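Long-range contact in acetyltransferase (Vibrio fischeri, PDB 3JVN), which probably transfers an acyl group, most likely acetyl, to an acceptor substrate as a member of the GNAT family: residues M57-I71 against E103-L117. Residues are numbered along the deposited sequence; the frame is centred on the assembly and turned at random.
With SO4 (sulfate ion), chain B.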
# COMPACT_ATOMS: atom_id res chain seq x y z
N MSE A 57 -16.68 6.35 0.33
CA MSE A 57 -17.22 6.86 1.58
C MSE A 57 -17.17 8.38 1.64
O MSE A 57 -16.21 9.00 1.20
CB MSE A 57 -16.43 6.30 2.76
CG MSE A 57 -16.57 4.81 2.93
SE MSE A 57 -15.07 4.01 3.83
CE MSE A 57 -15.42 4.66 5.63
N VAL A 58 -18.22 8.98 2.19
CA VAL A 58 -18.23 10.42 2.34
C VAL A 58 -19.01 10.77 3.59
O VAL A 58 -20.21 10.53 3.67
CB VAL A 58 -18.84 11.13 1.10
CG1 VAL A 58 -20.11 10.44 0.66
CG2 VAL A 58 -19.10 12.58 1.43
N TYR A 59 -18.32 11.30 4.60
CA TYR A 59 -19.00 11.70 5.81
C TYR A 59 -18.99 13.21 5.93
O TYR A 59 -18.07 13.86 5.44
CB TYR A 59 -18.33 11.07 7.03
CG TYR A 59 -18.37 9.57 6.99
CD1 TYR A 59 -19.54 8.87 7.30
CD2 TYR A 59 -17.24 8.84 6.63
CE1 TYR A 59 -19.58 7.48 7.27
CE2 TYR A 59 -17.27 7.46 6.60
CZ TYR A 59 -18.43 6.78 6.92
OH TYR A 59 -18.44 5.41 6.90
N VAL A 60 -20.03 13.75 6.55
CA VAL A 60 -20.15 15.19 6.74
C VAL A 60 -20.37 15.56 8.21
O VAL A 60 -20.88 14.76 9.00
CB VAL A 60 -21.32 15.79 5.90
CG1 VAL A 60 -20.98 15.77 4.41
CG2 VAL A 60 -22.61 15.01 6.16
N ALA A 61 -19.95 16.77 8.57
CA ALA A 61 -20.12 17.30 9.92
C ALA A 61 -21.24 18.34 9.82
O ALA A 61 -21.11 19.34 9.12
CB ALA A 61 -18.83 17.96 10.38
N GLU A 62 -22.35 18.09 10.52
CA GLU A 62 -23.49 19.00 10.49
C GLU A 62 -23.61 19.69 11.84
O GLU A 62 -23.75 19.04 12.87
CB GLU A 62 -24.78 18.22 10.18
CG GLU A 62 -25.72 18.87 9.15
CD GLU A 62 -26.88 17.96 8.73
OE1 GLU A 62 -27.62 18.32 7.80
OE2 GLU A 62 -27.05 16.88 9.34
N MSE A 63 -23.55 21.02 11.84
CA MSE A 63 -23.65 21.77 13.08
C MSE A 63 -25.12 21.94 13.48
O MSE A 63 -25.63 21.18 14.30
CB MSE A 63 -22.98 23.14 12.94
CG MSE A 63 -22.98 23.96 14.22
SE MSE A 63 -22.22 23.00 15.73
CE MSE A 63 -20.41 23.71 15.69
N ASP A 64 -25.78 22.92 12.88
CA ASP A 64 -27.18 23.18 13.18
C ASP A 64 -28.06 22.43 12.19
O ASP A 64 -28.81 21.52 12.56
CB ASP A 64 -27.47 24.68 13.11
CG ASP A 64 -27.84 25.27 14.46
OD1 ASP A 64 -28.90 24.88 14.99
OD2 ASP A 64 -27.07 26.10 14.99
N ASP A 65 -27.96 22.82 10.93
CA ASP A 65 -28.71 22.19 9.84
C ASP A 65 -27.90 22.44 8.58
O ASP A 65 -28.36 22.19 7.47
CB ASP A 65 -30.10 22.82 9.70
CG ASP A 65 -31.22 21.88 10.12
OD1 ASP A 65 -31.27 20.74 9.59
OD2 ASP A 65 -32.04 22.27 10.98
N VAL A 66 -26.69 22.95 8.78
CA VAL A 66 -25.78 23.25 7.69
C VAL A 66 -24.51 22.38 7.79
O VAL A 66 -23.98 22.15 8.88
CB VAL A 66 -25.40 24.76 7.70
CG1 VAL A 66 -24.84 25.16 9.06
CG2 VAL A 66 -24.39 25.06 6.60
N ILE A 67 -24.05 21.89 6.65
CA ILE A 67 -22.85 21.06 6.60
C ILE A 67 -21.62 21.94 6.65
O ILE A 67 -21.35 22.71 5.72
CB ILE A 67 -22.82 20.22 5.31
CG1 ILE A 67 -24.10 19.39 5.22
CG2 ILE A 67 -21.59 19.35 5.29
CD1 ILE A 67 -24.29 18.67 3.91
N ILE A 68 -20.86 21.85 7.75
CA ILE A 68 -19.66 22.66 7.91
C ILE A 68 -18.38 21.89 7.64
O ILE A 68 -17.28 22.40 7.87
CB ILE A 68 -19.60 23.32 9.33
CG1 ILE A 68 -19.93 22.29 10.42
CG2 ILE A 68 -20.56 24.50 9.39
CD1 ILE A 68 -18.78 21.37 10.78
N GLY A 69 -18.52 20.67 7.14
CA GLY A 69 -17.34 19.87 6.85
C GLY A 69 -17.65 18.50 6.29
O GLY A 69 -18.77 18.00 6.41
N PHE A 70 -16.66 17.89 5.65
CA PHE A 70 -16.81 16.56 5.08
C PHE A 70 -15.44 15.92 4.91
O PHE A 70 -14.40 16.59 4.98
CB PHE A 70 -17.54 16.62 3.72
CG PHE A 70 -16.72 17.23 2.62
CD1 PHE A 70 -16.57 18.61 2.51
CD2 PHE A 70 -16.02 16.42 1.73
CE1 PHE A 70 -15.74 19.18 1.54
CE2 PHE A 70 -15.19 16.96 0.76
CZ PHE A 70 -15.04 18.34 0.67
N ILE A 71 -15.43 14.61 4.72
CA ILE A 71 -14.20 13.86 4.52
C ILE A 71 -14.57 12.83 3.47
O ILE A 71 -15.73 12.41 3.39
CB ILE A 71 -13.69 13.19 5.84
CG1 ILE A 71 -12.33 12.50 5.57
CG2 ILE A 71 -14.73 12.25 6.40
CD1 ILE A 71 -11.63 12.01 6.82
N GLU A 103 -11.51 23.34 15.96
CA GLU A 103 -12.62 22.94 16.83
C GLU A 103 -12.74 21.42 16.95
O GLU A 103 -13.71 20.91 17.50
CB GLU A 103 -13.92 23.55 16.29
CG GLU A 103 -15.12 23.42 17.22
CD GLU A 103 -16.20 24.42 16.87
OE1 GLU A 103 -17.27 24.41 17.53
OE2 GLU A 103 -15.98 25.23 15.94
N GLY A 104 -11.75 20.71 16.41
CA GLY A 104 -11.74 19.26 16.49
C GLY A 104 -12.69 18.54 15.54
O GLY A 104 -12.91 17.34 15.68
N VAL A 105 -13.27 19.28 14.60
CA VAL A 105 -14.19 18.70 13.63
C VAL A 105 -13.46 17.74 12.69
O VAL A 105 -14.04 16.78 12.18
CB VAL A 105 -14.89 19.80 12.82
CG1 VAL A 105 -15.98 19.20 11.95
CG2 VAL A 105 -15.48 20.83 13.77
N ALA A 106 -12.17 18.01 12.46
CA ALA A 106 -11.37 17.15 11.60
C ALA A 106 -11.21 15.77 12.25
O ALA A 106 -11.46 14.76 11.60
CB ALA A 106 -10.00 17.78 11.36
N GLU A 107 -10.81 15.75 13.53
CA GLU A 107 -10.62 14.49 14.26
C GLU A 107 -11.90 13.67 14.28
O GLU A 107 -11.85 12.46 14.10
CB GLU A 107 -10.15 14.74 15.72
CG GLU A 107 -10.08 13.45 16.59
CD GLU A 107 -9.17 13.55 17.84
OE1 GLU A 107 -7.92 13.67 17.68
OE2 GLU A 107 -9.69 13.49 18.98
N GLN A 108 -13.04 14.31 14.50
CA GLN A 108 -14.29 13.56 14.52
C GLN A 108 -14.65 13.02 13.14
O GLN A 108 -15.47 12.10 13.02
CB GLN A 108 -15.42 14.41 15.11
CG GLN A 108 -15.49 15.82 14.59
CD GLN A 108 -16.39 16.71 15.44
OE1 GLN A 108 -16.20 16.83 16.66
NE2 GLN A 108 -17.36 17.36 14.80
N LEU A 109 -14.04 13.58 12.09
CA LEU A 109 -14.28 13.11 10.72
C LEU A 109 -13.30 11.97 10.43
O LEU A 109 -13.68 10.94 9.88
CB LEU A 109 -14.08 14.25 9.72
CG LEU A 109 -15.17 15.32 9.64
CD1 LEU A 109 -14.71 16.46 8.75
CD2 LEU A 109 -16.46 14.73 9.11
N MSE A 110 -12.04 12.17 10.80
CA MSE A 110 -11.02 11.14 10.61
C MSE A 110 -11.37 9.95 11.48
O MSE A 110 -11.05 8.81 11.17
CB MSE A 110 -9.64 11.67 11.02
CG MSE A 110 -8.90 12.48 9.96
SE MSE A 110 -8.33 11.39 8.43
CE MSE A 110 -7.97 9.74 9.40
N MSE A 111 -12.04 10.25 12.60
CA MSE A 111 -12.45 9.24 13.57
C MSE A 111 -13.54 8.35 12.98
O MSE A 111 -13.56 7.13 13.18
CB MSE A 111 -12.98 9.92 14.83
CG MSE A 111 -12.42 9.37 16.14
SE MSE A 111 -10.52 9.75 16.37
CE MSE A 111 -9.79 8.13 15.58
N ARG A 112 -14.46 8.98 12.26
CA ARG A 112 -15.56 8.26 11.64
C ARG A 112 -15.06 7.35 10.52
O ARG A 112 -15.30 6.14 10.54
CB ARG A 112 -16.58 9.26 11.08
CG ARG A 112 -17.81 8.60 10.48
CD ARG A 112 -18.68 7.95 11.55
NE ARG A 112 -19.77 7.14 11.00
CZ ARG A 112 -19.58 6.07 10.23
NH1 ARG A 112 -18.35 5.66 9.91
NH2 ARG A 112 -20.63 5.40 9.77
N ILE A 113 -14.35 7.91 9.54
CA ILE A 113 -13.88 7.10 8.44
C ILE A 113 -13.05 5.89 8.88
O ILE A 113 -13.13 4.81 8.26
CB ILE A 113 -13.08 7.94 7.40
CG1 ILE A 113 -12.78 7.07 6.17
CG2 ILE A 113 -11.81 8.51 8.01
CD1 ILE A 113 -12.46 7.86 4.89
N GLU A 114 -12.26 6.04 9.95
CA GLU A 114 -11.45 4.95 10.46
C GLU A 114 -12.34 3.89 11.12
O GLU A 114 -12.00 2.71 11.14
CB GLU A 114 -10.44 5.46 11.50
CG GLU A 114 -9.44 6.48 10.99
CD GLU A 114 -8.51 6.99 12.09
OE1 GLU A 114 -7.71 7.92 11.84
OE2 GLU A 114 -8.58 6.45 13.22
N GLN A 115 -13.48 4.31 11.65
CA GLN A 115 -14.38 3.36 12.27
C GLN A 115 -14.81 2.34 11.22
O GLN A 115 -14.66 1.14 11.42
CB GLN A 115 -15.60 4.08 12.82
CG GLN A 115 -16.53 3.22 13.64
CD GLN A 115 -17.82 3.95 13.96
OE1 GLN A 115 -18.67 4.15 13.09
NE2 GLN A 115 -17.97 4.37 15.22
N GLU A 116 -15.35 2.83 10.11
CA GLU A 116 -15.79 1.97 9.01
C GLU A 116 -14.62 1.21 8.41
O GLU A 116 -14.76 0.05 8.01
CB GLU A 116 -16.48 2.81 7.94
CG GLU A 116 -17.96 2.98 8.17
CD GLU A 116 -18.77 1.78 7.72
OE1 GLU A 116 -18.91 1.59 6.49
OE2 GLU A 116 -19.25 1.02 8.59
N LEU A 117 -13.47 1.86 8.33
CA LEU A 117 -12.28 1.24 7.79
C LEU A 117 -11.87 0.04 8.63
O LEU A 117 -11.70 -1.06 8.12
CB LEU A 117 -11.15 2.26 7.75
CG LEU A 117 -10.69 2.58 6.33
CD1 LEU A 117 -11.88 2.65 5.38
CD2 LEU A 117 -9.92 3.89 6.35
S SO4 B . -23.60 7.26 10.35
O1 SO4 B . -24.21 7.83 9.13
O2 SO4 B . -23.16 5.89 10.07
O3 SO4 B . -24.62 7.23 11.42
O4 SO4 B . -22.46 8.09 10.78
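L109, Y59 and I71 carry most of this packing between helix 105-117 and the hairpin of strands 57-62 and 67-71. L109 points its CB at the sheet and spreads its methyls over both strands: CD1 lies 3.8 Å from F70 O, and CD2 is 4.1 Å from A61 N. The I71 and L109 side chains run antiparallel alongside each other, CG2 of I71 3.9 Å from L109 CB. Because CG1 of I71 stands anti to the backbone N (chi1 -176°), the extended branch carries CD1 to I113 CG2, at 3.7 Å, and to the selenium of selenomethionine M110. At A61, opposed by I68 and G69 in a classic beta bulge, CB meets V105 CG1 at 3.5 Å. Y59 closes the side toward strand 4-7: R112 CG sits over its ring, 3.6 Å from the centroid and 11° off the normal, a CH-pi contact. Y59 CE1 lies under one guanidinium face, the planes 37° apart. R112 NE and NH2 donate hydrogen bonds to sulfate O4 and O2 (NH2 to O2 2.6 Å); R7 N hydrogen-bonds the same ion, probably from crystallisation. Apolar packing thus joins helix to GNAT sheet, while R112 stacks on Y59 and bonds the anion through edge N-H groups.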